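Probable translation initiation factor eIF-2B subunit delta (PDB 5B04) acts as a component of the eIF2B complex, which catalyses the exchange of GDP for GTP on the gamma subunit of the initiation factor eIF2. Local coordinates at residues Pro371-Cys376 with Val442-Met447; Asn349-Ser354 with Thr435-Ile440; Pro397-Val402 with Asn418-Lys423; Asp388-Asn393 with Leu428-Asp433; Lys293-Val298 with Gly318-Tyr323. One frame throughout, in Å; residues are numbered along the deposited sequence.

Interaction 1. Residues Pro371-Cys376 with Val442-Met447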
# COMPACT_ATOMS: atom_id res chain seq x y z
N PRO G 371 -15.97 6.00 -17.80
CA PRO G 371 -16.74 4.84 -17.33
C PRO G 371 -16.11 3.51 -17.74
O PRO G 371 -15.74 3.33 -18.89
CB PRO G 371 -18.10 5.03 -18.02
CG PRO G 371 -18.20 6.49 -18.26
CD PRO G 371 -16.80 6.94 -18.58
N VAL G 372 -16.00 2.60 -16.78
CA VAL G 372 -15.51 1.25 -17.05
C VAL G 372 -16.68 0.28 -17.11
O VAL G 372 -17.33 0.02 -16.10
CB VAL G 372 -14.49 0.80 -16.00
CG1 VAL G 372 -14.13 -0.66 -16.21
CG2 VAL G 372 -13.25 1.67 -16.04
N ILE G 373 -16.93 -0.27 -18.29
CA ILE G 373 -18.09 -1.12 -18.51
C ILE G 373 -17.70 -2.58 -18.72
O ILE G 373 -17.13 -2.94 -19.75
CB ILE G 373 -18.91 -0.64 -19.72
CG1 ILE G 373 -19.30 0.83 -19.53
CG2 ILE G 373 -20.14 -1.51 -19.91
CD1 ILE G 373 -20.03 1.43 -20.71
N ALA G 374 -18.01 -3.42 -17.74
CA ALA G 374 -17.69 -4.84 -17.81
C ALA G 374 -18.83 -5.64 -18.43
O ALA G 374 -19.97 -5.59 -17.95
CB ALA G 374 -17.36 -5.38 -16.43
N CYS G 375 -18.53 -6.36 -19.50
CA CYS G 375 -19.52 -7.18 -20.18
C CYS G 375 -19.24 -8.66 -19.97
O CYS G 375 -18.31 -9.22 -20.56
CB CYS G 375 -19.55 -6.86 -21.68
SG CYS G 375 -19.93 -5.14 -22.06
N CYS G 376 -20.04 -9.30 -19.12
CA CYS G 376 -19.81 -10.70 -18.77
C CYS G 376 -21.11 -11.48 -18.68
O CYS G 376 -22.08 -11.03 -18.07
CB CYS G 376 -19.05 -10.79 -17.45
SG CYS G 376 -18.53 -12.46 -16.99
N VAL G 442 -19.91 -0.25 -14.13
CA VAL G 442 -21.12 -1.03 -14.31
C VAL G 442 -20.81 -2.41 -14.88
O VAL G 442 -19.88 -2.58 -15.66
CB VAL G 442 -22.12 -0.30 -15.24
CG1 VAL G 442 -21.52 -0.08 -16.62
CG2 VAL G 442 -23.44 -1.05 -15.34
N CYS G 443 -21.57 -3.42 -14.45
CA CYS G 443 -21.46 -4.76 -15.01
C CYS G 443 -22.66 -5.06 -15.89
O CYS G 443 -23.80 -5.04 -15.42
CB CYS G 443 -21.33 -5.80 -13.90
SG CYS G 443 -21.30 -7.51 -14.49
N VAL G 444 -22.41 -5.35 -17.16
CA VAL G 444 -23.49 -5.64 -18.10
C VAL G 444 -23.60 -7.13 -18.39
O VAL G 444 -22.79 -7.69 -19.13
CB VAL G 444 -23.30 -4.88 -19.42
CG1 VAL G 444 -24.41 -5.23 -20.40
CG2 VAL G 444 -23.26 -3.38 -19.17
N CYS G 445 -24.60 -7.77 -17.80
CA CYS G 445 -24.90 -9.17 -18.08
C CYS G 445 -26.27 -9.27 -18.72
O CYS G 445 -26.85 -8.26 -19.12
CB CYS G 445 -24.83 -10.01 -16.80
SG CYS G 445 -25.88 -9.42 -15.46
N GLU G 446 -26.80 -10.49 -18.83
CA GLU G 446 -28.12 -10.68 -19.42
C GLU G 446 -29.22 -10.36 -18.41
O GLU G 446 -30.40 -10.35 -18.76
CB GLU G 446 -28.28 -12.10 -19.96
CG GLU G 446 -28.32 -13.18 -18.89
CD GLU G 446 -26.94 -13.71 -18.54
OE1 GLU G 446 -26.05 -12.89 -18.24
OE2 GLU G 446 -26.75 -14.94 -18.57
N MET G 447 -28.83 -10.10 -17.17
CA MET G 447 -29.77 -9.65 -16.16
C MET G 447 -29.92 -8.13 -16.25
O MET G 447 -30.78 -7.54 -15.60
CB MET G 447 -29.31 -10.05 -14.76
CG MET G 447 -28.72 -11.45 -14.66
SD MET G 447 -29.78 -12.72 -15.40
CE MET G 447 -28.89 -14.20 -14.93
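Ile-373 and Val-442 stand side by side, pointing the same way, on neighbouring parallel strands of the mixed sheet in this Rossmann-like domain. Val-442 sets CG1 between its backbone N and carbonyl carbon (chi1 61°), and from there the methyl touches both branches of Ile-373, CG1 and CG2, each at 3.8 Å. Further along, Val-444 crosses Ile-373 obliquely, its CG2 lying 3.7 Å from CG2 of Ile-373. Cys-375 shares this face, and Ile-257 of helix 231-262 packs on both Cys-375 and Val-444. Ala-374 and Cys-443 point to the other face, where Met-346 meets them. Between the faces the backbones zip together: Val-442 N bonds Val-372 O, Ala-374 N bonds Val-442 O at 2.9 Å, and Val-444 N bonds Ala-374 O. Glu-446, past the end of the strand, turns its OE2 to Ser-378 OG. The final rung is more bent than the others: Cys-376 N reaches Val-444 O at 3.2 Å, with 145° at the hydrogen.

Interaction 2. Residues Asn349-Ser354 with Thr435-Ile440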
# COMPACT_ATOMS: atom_id res chain seq x y z
N ASN G 349 -16.77 -10.64 -5.05
CA ASN G 349 -16.60 -9.39 -4.32
C ASN G 349 -16.84 -8.20 -5.23
O ASN G 349 -16.73 -7.05 -4.80
CB ASN G 349 -15.22 -9.31 -3.68
CG ASN G 349 -14.13 -8.99 -4.69
OD1 ASN G 349 -14.02 -9.65 -5.72
ND2 ASN G 349 -13.33 -7.98 -4.40
N GLY G 350 -17.17 -8.48 -6.49
CA GLY G 350 -17.47 -7.44 -7.45
C GLY G 350 -16.30 -7.13 -8.37
O GLY G 350 -16.40 -6.27 -9.25
N ALA G 351 -15.18 -7.82 -8.16
CA ALA G 351 -13.98 -7.58 -8.94
C ALA G 351 -14.04 -8.28 -10.29
O ALA G 351 -14.66 -9.33 -10.43
CB ALA G 351 -12.75 -8.03 -8.17
N LEU G 352 -13.39 -7.68 -11.29
CA LEU G 352 -13.34 -8.24 -12.63
C LEU G 352 -12.06 -9.03 -12.85
O LEU G 352 -10.96 -8.52 -12.63
CB LEU G 352 -13.46 -7.13 -13.68
CG LEU G 352 -13.11 -7.48 -15.12
CD1 LEU G 352 -14.03 -8.56 -15.67
CD2 LEU G 352 -13.15 -6.23 -16.00
N TYR G 353 -12.21 -10.28 -13.29
CA TYR G 353 -11.07 -11.15 -13.54
C TYR G 353 -10.90 -11.38 -15.04
O TYR G 353 -11.53 -12.27 -15.61
CB TYR G 353 -11.24 -12.48 -12.81
CG TYR G 353 -10.08 -13.44 -12.93
CD1 TYR G 353 -8.96 -13.32 -12.11
CD2 TYR G 353 -10.10 -14.47 -13.86
CE1 TYR G 353 -7.90 -14.19 -12.22
CE2 TYR G 353 -9.04 -15.35 -13.97
CZ TYR G 353 -7.94 -15.21 -13.15
OH TYR G 353 -6.89 -16.09 -13.27
N SER G 354 -10.05 -10.57 -15.67
CA SER G 354 -9.84 -10.67 -17.11
C SER G 354 -8.35 -10.73 -17.45
O SER G 354 -7.53 -11.11 -16.62
CB SER G 354 -10.49 -9.49 -17.83
OG SER G 354 -10.33 -9.59 -19.23
N THR G 435 -9.19 -6.93 -11.35
CA THR G 435 -9.54 -5.52 -11.30
C THR G 435 -10.53 -5.24 -10.18
O THR G 435 -11.66 -5.73 -10.22
CB THR G 435 -10.14 -5.04 -12.64
OG1 THR G 435 -9.37 -5.56 -13.73
CG2 THR G 435 -10.15 -3.52 -12.70
N PRO G 436 -10.11 -4.46 -9.18
CA PRO G 436 -10.92 -4.12 -8.00
C PRO G 436 -12.28 -3.52 -8.36
O PRO G 436 -12.38 -2.80 -9.35
CB PRO G 436 -10.05 -3.10 -7.25
CG PRO G 436 -9.05 -2.63 -8.24
CD PRO G 436 -8.80 -3.79 -9.14
N PRO G 437 -13.31 -3.82 -7.55
CA PRO G 437 -14.70 -3.40 -7.77
C PRO G 437 -14.86 -1.88 -7.91
O PRO G 437 -15.69 -1.43 -8.70
CB PRO G 437 -15.42 -3.90 -6.52
CG PRO G 437 -14.59 -5.03 -6.04
CD PRO G 437 -13.18 -4.64 -6.33
N ARG G 438 -14.07 -1.12 -7.16
CA ARG G 438 -14.18 0.33 -7.17
C ARG G 438 -13.78 0.94 -8.51
O ARG G 438 -14.02 2.12 -8.76
CB ARG G 438 -13.32 0.94 -6.05
CG ARG G 438 -11.93 0.35 -5.93
CD ARG G 438 -11.02 1.24 -5.10
NE ARG G 438 -9.77 0.58 -4.74
CZ ARG G 438 -8.71 1.21 -4.24
NH1 ARG G 438 -8.75 2.52 -4.04
NH2 ARG G 438 -7.61 0.53 -3.94
N LEU G 439 -13.16 0.14 -9.37
CA LEU G 439 -12.72 0.62 -10.67
C LEU G 439 -13.68 0.22 -11.79
O LEU G 439 -13.56 0.70 -12.92
CB LEU G 439 -11.31 0.11 -10.98
CG LEU G 439 -10.21 0.69 -10.08
CD1 LEU G 439 -8.84 0.21 -10.53
CD2 LEU G 439 -10.28 2.21 -10.07
N ILE G 440 -14.63 -0.65 -11.47
CA ILE G 440 -15.68 -1.01 -12.42
C ILE G 440 -16.91 -0.15 -12.19
O ILE G 440 -17.46 -0.12 -11.09
CB ILE G 440 -16.07 -2.50 -12.33
CG1 ILE G 440 -15.05 -3.38 -13.07
CG2 ILE G 440 -17.44 -2.73 -12.93
CD1 ILE G 440 -13.77 -3.63 -12.31
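Leu-352 and Thr-435 face each other as an antiparallel hydrogen-bonded pair in the four-stranded antiparallel sheet, Thr-435 N giving to Leu-352 O at 2.7 Å and Leu-352 N to Thr-435 O at 2.8 Å. Just upstream, Asn-349 forms an Asx turn: its OD1 accepts from Ala-351 N at 3.3 Å, the donor sitting well above the plane of the amide. Its chi1 (75°) sets CG between the backbone N and the carbonyl carbon; the amide at its end crosses the Pro-437 ring at about a right angle, ND2 lying 3.6 Å from Pro-437 CG. An alanine here would probably leave Ala-351 N without this acceptor, the turn less firmly held and a gap beside the proline ring. Pro-437 also packs its CD on Ala-351 CB, at 3.9 Å, and opens the 3-10 turn 437-439. Ser-359 and Ser-362 of helix 358-367 pack on Thr-435, and Thr-358 on Leu-352. Returning from the turn, Ile-440 brings CD1 to 3.8 Å from Leu-352 CB.

Interaction 3. Residues Pro397-Val402 with Asn418-Lys423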
# COMPACT_ATOMS: atom_id res chain seq x y z
N PRO G 397 4.10 -19.26 -21.13
CA PRO G 397 5.49 -19.61 -21.42
C PRO G 397 6.42 -18.39 -21.40
O PRO G 397 6.15 -17.40 -22.06
CB PRO G 397 5.42 -20.21 -22.82
CG PRO G 397 4.06 -20.82 -22.88
CD PRO G 397 3.17 -19.90 -22.08
N GLY G 398 7.50 -18.49 -20.63
CA GLY G 398 8.44 -17.38 -20.49
C GLY G 398 9.18 -17.07 -21.77
O GLY G 398 9.67 -15.96 -21.96
N ASP G 399 9.26 -18.06 -22.66
CA ASP G 399 9.96 -17.90 -23.92
C ASP G 399 9.23 -16.94 -24.86
O ASP G 399 9.82 -16.42 -25.80
CB ASP G 399 10.14 -19.26 -24.60
CG ASP G 399 10.89 -20.25 -23.73
OD1 ASP G 399 11.74 -19.81 -22.92
OD2 ASP G 399 10.63 -21.47 -23.85
N GLN G 400 7.95 -16.72 -24.60
CA GLN G 400 7.15 -15.78 -25.37
C GLN G 400 7.69 -14.36 -25.24
O GLN G 400 7.53 -13.53 -26.14
CB GLN G 400 5.69 -15.82 -24.93
CG GLN G 400 4.82 -16.77 -25.74
CD GLN G 400 4.57 -16.28 -27.15
OE1 GLN G 400 3.70 -15.45 -27.39
NE2 GLN G 400 5.35 -16.81 -28.10
N LEU G 401 8.33 -14.08 -24.11
CA LEU G 401 8.85 -12.75 -23.81
C LEU G 401 10.22 -12.50 -24.44
O LEU G 401 10.68 -11.36 -24.51
CB LEU G 401 8.92 -12.56 -22.30
CG LEU G 401 8.21 -11.34 -21.71
CD1 LEU G 401 6.81 -11.21 -22.28
CD2 LEU G 401 8.15 -11.45 -20.19
N VAL G 402 10.85 -13.54 -24.95
CA VAL G 402 12.10 -13.38 -25.69
C VAL G 402 11.98 -12.60 -26.99
O VAL G 402 12.88 -11.87 -27.34
CB VAL G 402 12.74 -14.73 -25.97
CG1 VAL G 402 14.02 -14.57 -26.76
CG2 VAL G 402 13.02 -15.43 -24.67
N ASN G 418 18.65 -17.27 -23.68
CA ASN G 418 19.19 -18.33 -22.84
C ASN G 418 18.90 -18.10 -21.36
O ASN G 418 19.68 -18.49 -20.50
CB ASN G 418 20.70 -18.46 -23.05
CG ASN G 418 21.42 -17.14 -22.88
OD1 ASN G 418 20.98 -16.11 -23.38
ND2 ASN G 418 22.55 -17.17 -22.17
N TRP G 419 17.76 -17.48 -21.07
CA TRP G 419 17.40 -17.10 -19.71
C TRP G 419 17.19 -18.30 -18.79
O TRP G 419 17.35 -18.20 -17.58
CB TRP G 419 16.14 -16.23 -19.72
CG TRP G 419 14.90 -16.98 -20.12
CD1 TRP G 419 14.50 -17.28 -21.39
CD2 TRP G 419 13.91 -17.52 -19.25
NE1 TRP G 419 13.32 -17.98 -21.36
CE2 TRP G 419 12.93 -18.13 -20.06
CE3 TRP G 419 13.74 -17.54 -17.86
CZ2 TRP G 419 11.81 -18.76 -19.52
CZ3 TRP G 419 12.63 -18.17 -17.33
CH2 TRP G 419 11.67 -18.77 -18.16
N LYS G 420 16.83 -19.44 -19.38
CA LYS G 420 16.64 -20.67 -18.63
C LYS G 420 17.93 -21.08 -17.93
O LYS G 420 17.91 -21.60 -16.81
CB LYS G 420 16.16 -21.79 -19.55
CG LYS G 420 14.93 -21.45 -20.37
CD LYS G 420 13.65 -21.73 -19.60
CE LYS G 420 12.95 -22.97 -20.13
NZ LYS G 420 12.57 -22.83 -21.56
N SER G 421 19.05 -20.84 -18.60
CA SER G 421 20.36 -21.24 -18.09
C SER G 421 20.97 -20.18 -17.18
O SER G 421 21.88 -20.47 -16.40
CB SER G 421 21.30 -21.53 -19.26
OG SER G 421 20.70 -22.43 -20.18
N VAL G 422 20.48 -18.95 -17.29
CA VAL G 422 21.02 -17.85 -16.49
C VAL G 422 20.44 -17.83 -15.08
O VAL G 422 19.22 -17.84 -14.90
CB VAL G 422 20.77 -16.48 -17.15
CG1 VAL G 422 21.44 -15.38 -16.36
CG2 VAL G 422 21.27 -16.49 -18.58
N LYS G 423 21.32 -17.81 -14.09
CA LYS G 423 20.92 -17.72 -12.69
C LYS G 423 20.47 -16.30 -12.37
O LYS G 423 21.03 -15.33 -12.91
CB LYS G 423 22.07 -18.16 -11.78
CG LYS G 423 22.01 -17.60 -10.37
CD LYS G 423 23.28 -17.93 -9.59
CE LYS G 423 23.16 -17.52 -8.14
NZ LYS G 423 24.49 -17.44 -7.48
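Asp-399 and Trp-419 meet through a carboxylate and an indole N-H, which tie a single 3-10 turn, 398-400, to the loop that leads into strand 425-435. Trp-419 NE1 gives its hydrogen to Asp-399 OD1 at 2.9 Å, with 145° at the hydrogen. The oxygen lies near the ring plane, at the edge, and is met nearly along its own C-O bond, while the carboxylate is turned 67° from the indole. Lys-420 adds a weak, long salt bridge to the same carboxylate, NZ standing 3.3 Å from Asp-399 OD2 and 3.4 Å from Asp-399 OD1. Its chain is bent at chi2, chi3 and chi4, and its CD rests 3.5 Å above the Trp-419 ring plane, toward the rim. Two carbons of segment 397-402 add to the first shell: Gly-398 CA is 3.8 Å from Trp-419 CZ2, and Val-402 CG2 is 4.0 Å from Trp-419 CD1. An alanine in place of Trp-419 would probably leave Asp-399 without its neutral donor and open a gap beside Gly-398 and Val-402. Behind this shell, Leu-425 and Leu-427 touch the tryptophan. Backbone bonds such as Gln-400 N to Pro-397 O hold the turn itself. Next along the chain, Leu-401 packs on Leu-427 and on Ile-265 of a beta subunit, and Leu-401 O accepts from Arg-302 NH2.

Interaction 4. Residues Asp388-Asn393 with Leu428-Asp433. With PO4 (phosphate ion), chain P.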
# COMPACT_ATOMS: atom_id res chain seq x y z
N ASP G 388 -5.81 -10.45 -4.56
CA ASP G 388 -4.73 -9.99 -5.42
C ASP G 388 -4.69 -10.82 -6.71
O ASP G 388 -5.37 -11.84 -6.82
CB ASP G 388 -3.38 -10.07 -4.70
CG ASP G 388 -2.98 -11.48 -4.35
OD1 ASP G 388 -3.88 -12.30 -4.05
OD2 ASP G 388 -1.77 -11.79 -4.39
N SER G 389 -3.89 -10.37 -7.67
CA SER G 389 -3.84 -11.02 -8.97
C SER G 389 -2.85 -12.18 -9.00
O SER G 389 -2.61 -12.77 -10.05
CB SER G 389 -3.46 -10.00 -10.05
OG SER G 389 -4.27 -8.84 -9.96
N LEU G 390 -2.29 -12.52 -7.84
CA LEU G 390 -1.19 -13.48 -7.80
C LEU G 390 -1.56 -14.86 -7.26
O LEU G 390 -0.90 -15.85 -7.58
CB LEU G 390 -0.04 -12.91 -6.97
CG LEU G 390 0.85 -11.92 -7.72
CD1 LEU G 390 1.99 -11.44 -6.83
CD2 LEU G 390 1.40 -12.55 -8.99
N VAL G 391 -2.60 -14.94 -6.44
CA VAL G 391 -2.98 -16.23 -5.86
C VAL G 391 -3.60 -17.15 -6.91
O VAL G 391 -3.23 -18.32 -7.02
CB VAL G 391 -3.96 -16.05 -4.67
CG1 VAL G 391 -5.08 -15.07 -5.01
CG2 VAL G 391 -4.52 -17.40 -4.23
N TYR G 392 -4.54 -16.62 -7.69
CA TYR G 392 -5.15 -17.37 -8.78
C TYR G 392 -4.83 -16.72 -10.12
O TYR G 392 -5.33 -15.64 -10.43
CB TYR G 392 -6.67 -17.47 -8.60
CG TYR G 392 -7.11 -18.48 -7.56
CD1 TYR G 392 -7.28 -19.81 -7.90
CD2 TYR G 392 -7.37 -18.09 -6.25
CE1 TYR G 392 -7.69 -20.74 -6.96
CE2 TYR G 392 -7.78 -19.01 -5.30
CZ TYR G 392 -7.94 -20.33 -5.66
OH TYR G 392 -8.35 -21.25 -4.72
N ASN G 393 -4.00 -17.40 -10.91
CA ASN G 393 -3.64 -16.90 -12.23
C ASN G 393 -3.16 -18.04 -13.12
O ASN G 393 -3.16 -19.20 -12.70
CB ASN G 393 -2.55 -15.82 -12.12
CG ASN G 393 -2.63 -14.80 -13.23
OD1 ASN G 393 -2.84 -15.15 -14.39
ND2 ASN G 393 -2.46 -13.53 -12.88
N LEU G 428 8.75 -13.85 -17.17
CA LEU G 428 7.42 -14.12 -16.64
C LEU G 428 6.31 -13.32 -17.30
O LEU G 428 6.42 -12.10 -17.46
CB LEU G 428 7.40 -13.85 -15.14
CG LEU G 428 6.06 -14.20 -14.49
CD1 LEU G 428 5.95 -15.70 -14.28
CD2 LEU G 428 5.89 -13.45 -13.19
N SER G 429 5.24 -14.01 -17.67
CA SER G 429 4.05 -13.35 -18.20
C SER G 429 2.79 -14.00 -17.64
O SER G 429 2.47 -15.14 -17.97
CB SER G 429 4.04 -13.39 -19.73
OG SER G 429 2.95 -12.66 -20.25
N LEU G 430 2.08 -13.27 -16.79
CA LEU G 430 0.79 -13.73 -16.29
C LEU G 430 -0.27 -13.50 -17.35
O LEU G 430 -0.18 -12.54 -18.13
CB LEU G 430 0.41 -13.01 -14.99
CG LEU G 430 1.39 -13.10 -13.83
CD1 LEU G 430 0.82 -12.40 -12.60
CD2 LEU G 430 1.72 -14.55 -13.51
N LYS G 431 -1.27 -14.37 -17.40
CA LYS G 431 -2.33 -14.23 -18.39
C LYS G 431 -3.48 -13.37 -17.88
O LYS G 431 -4.16 -12.70 -18.66
CB LYS G 431 -2.87 -15.60 -18.80
CG LYS G 431 -1.92 -16.40 -19.68
CD LYS G 431 -2.69 -17.19 -20.73
CE LYS G 431 -1.74 -17.89 -21.70
NZ LYS G 431 -2.47 -18.55 -22.81
N TYR G 432 -3.69 -13.37 -16.57
CA TYR G 432 -4.89 -12.74 -16.02
C TYR G 432 -4.61 -11.65 -14.99
O TYR G 432 -3.46 -11.36 -14.66
CB TYR G 432 -5.79 -13.81 -15.42
CG TYR G 432 -6.27 -14.80 -16.46
CD1 TYR G 432 -7.25 -14.44 -17.38
CD2 TYR G 432 -5.74 -16.07 -16.53
CE1 TYR G 432 -7.68 -15.33 -18.34
CE2 TYR G 432 -6.17 -16.97 -17.49
CZ TYR G 432 -7.14 -16.59 -18.39
OH TYR G 432 -7.57 -17.49 -19.34
N ASP G 433 -5.69 -11.07 -14.47
CA ASP G 433 -5.61 -9.80 -13.76
C ASP G 433 -6.88 -9.52 -12.97
O ASP G 433 -7.98 -9.58 -13.52
CB ASP G 433 -5.34 -8.68 -14.76
CG ASP G 433 -4.87 -7.41 -14.11
OD1 ASP G 433 -4.45 -7.45 -12.93
OD2 ASP G 433 -4.92 -6.36 -14.79
P PO4 P . -10.12 -15.39 -21.57
O1 PO4 P . -10.11 -14.08 -20.82
O2 PO4 P . -10.02 -16.54 -20.59
O3 PO4 P . -11.41 -15.51 -22.35
O4 PO4 P . -8.95 -15.44 -22.52
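Asn-393 grips the backbone of Tyr-432 with both ends of its amide. Its CG stands anti to the backbone N (chi1 -150°), and OD1 takes Tyr-432 N at 2.9 Å, the donor lying in the amide carbonyl plane on a lone pair, while ND2 gives to Tyr-432 O at 3.0 Å from well above the plane of the Tyr-432 carbonyl. A second hydrogen of ND2 goes to Ser-389 O at 2.9 Å, so three bonds fix the amide's rotation. Leu-430 packs against the same amide: its CD1 comes 3.5 Å from Asn-393 ND2 and 3.7 Å from Leu-390 CD2. Asn-393 thus fastens a loop to strand 425-435 of the antiparallel sheet. Leu-428 carries the sheet into a beta subunit by parallel pairing. The looser side is at Lys-431, partly exposed, whose end leads away. The Tyr-432 ring, stacked with His-344, meets Asn-393 OD1 at its edge, and Tyr-432 OH bonds Arg-163 and, at 2.9 Å, O2 of a phosphate ion probably from the crystallisation liquor.

Interaction 5. Residues Lys293-Val298 with Gly318-Tyr323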
# COMPACT_ATOMS: atom_id res chain seq x y z
N LYS G 293 -22.54 6.57 -34.74
CA LYS G 293 -21.30 7.24 -35.12
C LYS G 293 -20.30 7.25 -33.97
O LYS G 293 -20.48 7.97 -32.98
CB LYS G 293 -21.58 8.67 -35.59
CG LYS G 293 -23.00 8.92 -36.08
CD LYS G 293 -23.29 10.41 -36.14
CE LYS G 293 -22.16 11.14 -36.85
NZ LYS G 293 -22.55 12.52 -37.26
N PHE G 294 -19.25 6.46 -34.11
CA PHE G 294 -18.23 6.34 -33.08
C PHE G 294 -16.94 5.82 -33.68
O PHE G 294 -16.92 5.34 -34.81
CB PHE G 294 -18.71 5.40 -31.96
CG PHE G 294 -18.87 3.98 -32.41
CD1 PHE G 294 -20.03 3.57 -33.04
CD2 PHE G 294 -17.88 3.05 -32.19
CE1 PHE G 294 -20.19 2.26 -33.46
CE2 PHE G 294 -18.03 1.73 -32.60
CZ PHE G 294 -19.19 1.34 -33.23
N ARG G 295 -15.85 5.92 -32.92
CA ARG G 295 -14.60 5.30 -33.32
C ARG G 295 -14.03 4.48 -32.17
O ARG G 295 -14.32 4.75 -31.00
CB ARG G 295 -13.59 6.35 -33.79
CG ARG G 295 -13.22 7.41 -32.76
CD ARG G 295 -12.24 8.41 -33.36
NE ARG G 295 -11.95 9.52 -32.46
CZ ARG G 295 -10.83 9.63 -31.76
NH1 ARG G 295 -9.89 8.70 -31.85
NH2 ARG G 295 -10.64 10.68 -30.97
N VAL G 296 -13.25 3.46 -32.50
CA VAL G 296 -12.74 2.53 -31.51
C VAL G 296 -11.24 2.70 -31.28
O VAL G 296 -10.47 2.85 -32.22
CB VAL G 296 -13.02 1.07 -31.94
CG1 VAL G 296 -12.43 0.09 -30.93
CG2 VAL G 296 -14.51 0.84 -32.10
N VAL G 297 -10.84 2.69 -30.01
CA VAL G 297 -9.43 2.67 -29.66
C VAL G 297 -9.04 1.28 -29.19
O VAL G 297 -9.53 0.80 -28.17
CB VAL G 297 -9.08 3.70 -28.58
CG1 VAL G 297 -7.65 3.50 -28.11
CG2 VAL G 297 -9.29 5.11 -29.09
N VAL G 298 -8.15 0.63 -29.94
CA VAL G 298 -7.71 -0.71 -29.59
C VAL G 298 -6.36 -0.68 -28.88
O VAL G 298 -5.36 -0.21 -29.44
CB VAL G 298 -7.60 -1.62 -30.83
CG1 VAL G 298 -7.01 -2.97 -30.45
CG2 VAL G 298 -8.96 -1.78 -31.48
N GLY G 318 -15.52 -1.94 -41.27
CA GLY G 318 -15.58 -0.53 -41.60
C GLY G 318 -15.76 0.39 -40.41
O GLY G 318 -16.48 1.38 -40.50
N ILE G 319 -15.09 0.08 -39.30
CA ILE G 319 -15.15 0.93 -38.12
C ILE G 319 -13.86 1.74 -37.98
O ILE G 319 -12.76 1.20 -38.15
CB ILE G 319 -15.38 0.11 -36.84
CG1 ILE G 319 -16.53 -0.88 -37.03
CG2 ILE G 319 -15.65 1.03 -35.66
CD1 ILE G 319 -16.83 -1.71 -35.80
N GLU G 320 -14.00 3.02 -37.69
CA GLU G 320 -12.86 3.90 -37.48
C GLU G 320 -12.07 3.46 -36.25
O GLU G 320 -12.63 3.34 -35.16
CB GLU G 320 -13.33 5.35 -37.33
CG GLU G 320 -12.21 6.38 -37.25
CD GLU G 320 -12.73 7.80 -37.26
OE1 GLU G 320 -11.92 8.73 -37.07
OE2 GLU G 320 -13.95 7.99 -37.46
N CYS G 321 -10.77 3.23 -36.42
CA CYS G 321 -9.98 2.64 -35.35
C CYS G 321 -8.62 3.30 -35.13
O CYS G 321 -7.96 3.73 -36.07
CB CYS G 321 -9.76 1.15 -35.62
SG CYS G 321 -11.24 0.13 -35.45
N THR G 322 -8.22 3.37 -33.86
CA THR G 322 -6.88 3.80 -33.48
C THR G 322 -6.19 2.65 -32.75
O THR G 322 -6.83 1.94 -31.97
CB THR G 322 -6.92 5.06 -32.59
OG1 THR G 322 -7.54 6.13 -33.31
CG2 THR G 322 -5.51 5.49 -32.19
N TYR G 323 -4.90 2.46 -33.00
CA TYR G 323 -4.18 1.32 -32.45
C TYR G 323 -2.93 1.75 -31.69
O TYR G 323 -2.02 2.36 -32.26
CB TYR G 323 -3.80 0.36 -33.58
CG TYR G 323 -3.09 -0.90 -33.13
CD1 TYR G 323 -3.80 -1.97 -32.61
CD2 TYR G 323 -1.72 -1.03 -33.26
CE1 TYR G 323 -3.16 -3.13 -32.21
CE2 TYR G 323 -1.07 -2.18 -32.86
CZ TYR G 323 -1.79 -3.23 -32.34
OH TYR G 323 -1.14 -4.37 -31.95
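The beta-alpha-beta unit of strand 294-300, helix 306-316 and strand 320-325 brings Val-296 and Val-298 alongside Cys-321 and Tyr-323 on two neighbouring parallel strands of the Rossmann-like sheet. Val-296 N bonds Glu-320 O at 2.7 Å, Thr-322 N bonds Val-296 O at 2.8 Å, and Val-298 N continues the ladder to Thr-322 O. On the face covered by helices 278-289 and 306-316, Ile-319 holds its CG2 anti to the backbone N, where the methyl meets Val-296 CG2 at 3.7 Å and Phe-294 CE2 at 3.9 Å. Val-296 CB lies 4.0 Å from Cys-321 SG on the same side. Gly-318, with its positive phi, closes the Schellman motif that ends the helix and lets the chain turn into the second strand. On the other face Arg-295 and Glu-320 touch by their carbon chains, CB to CB at 3.7 Å. Their charged ends stay apart, Arg-295 NE being 4.7 Å from Glu-320 OE1, and Arg-295 NH1 forms its salt bridge with Glu-335. Strand 320-325 is outermost within this chain, yet it pairs in parallel with a strand of a beta subunit. Near that interface Val-298 CG1 touches the Tyr-323 ring at CD1, 4.0 Å away, while Tyr-323 OH bonds Asp-300 OD2.

Overall arrangement
Interaction 5 closes along the chain before the others open. The segments of interactions 1 and 2 then alternate; those of interaction 4 fall between the two segments of each, and those of interaction 3 between the two of interaction 4. Interactions 1 and 5 belong to the same mixed sheet, centres about 20 Å apart. Interactions 2 and 4 share the antiparallel sheet, centres about 14 Å apart. Leu-439 and Ile-440 of interaction 2 pack on Val-372, so the loop leaving the antiparallel sheet packs on the mixed sheet there. Interaction 3 stands at the far tip, about 38 Å from interaction 1 between centres. Both sheets run on into beta subunits, which builds this fold into the eIF2B assembly.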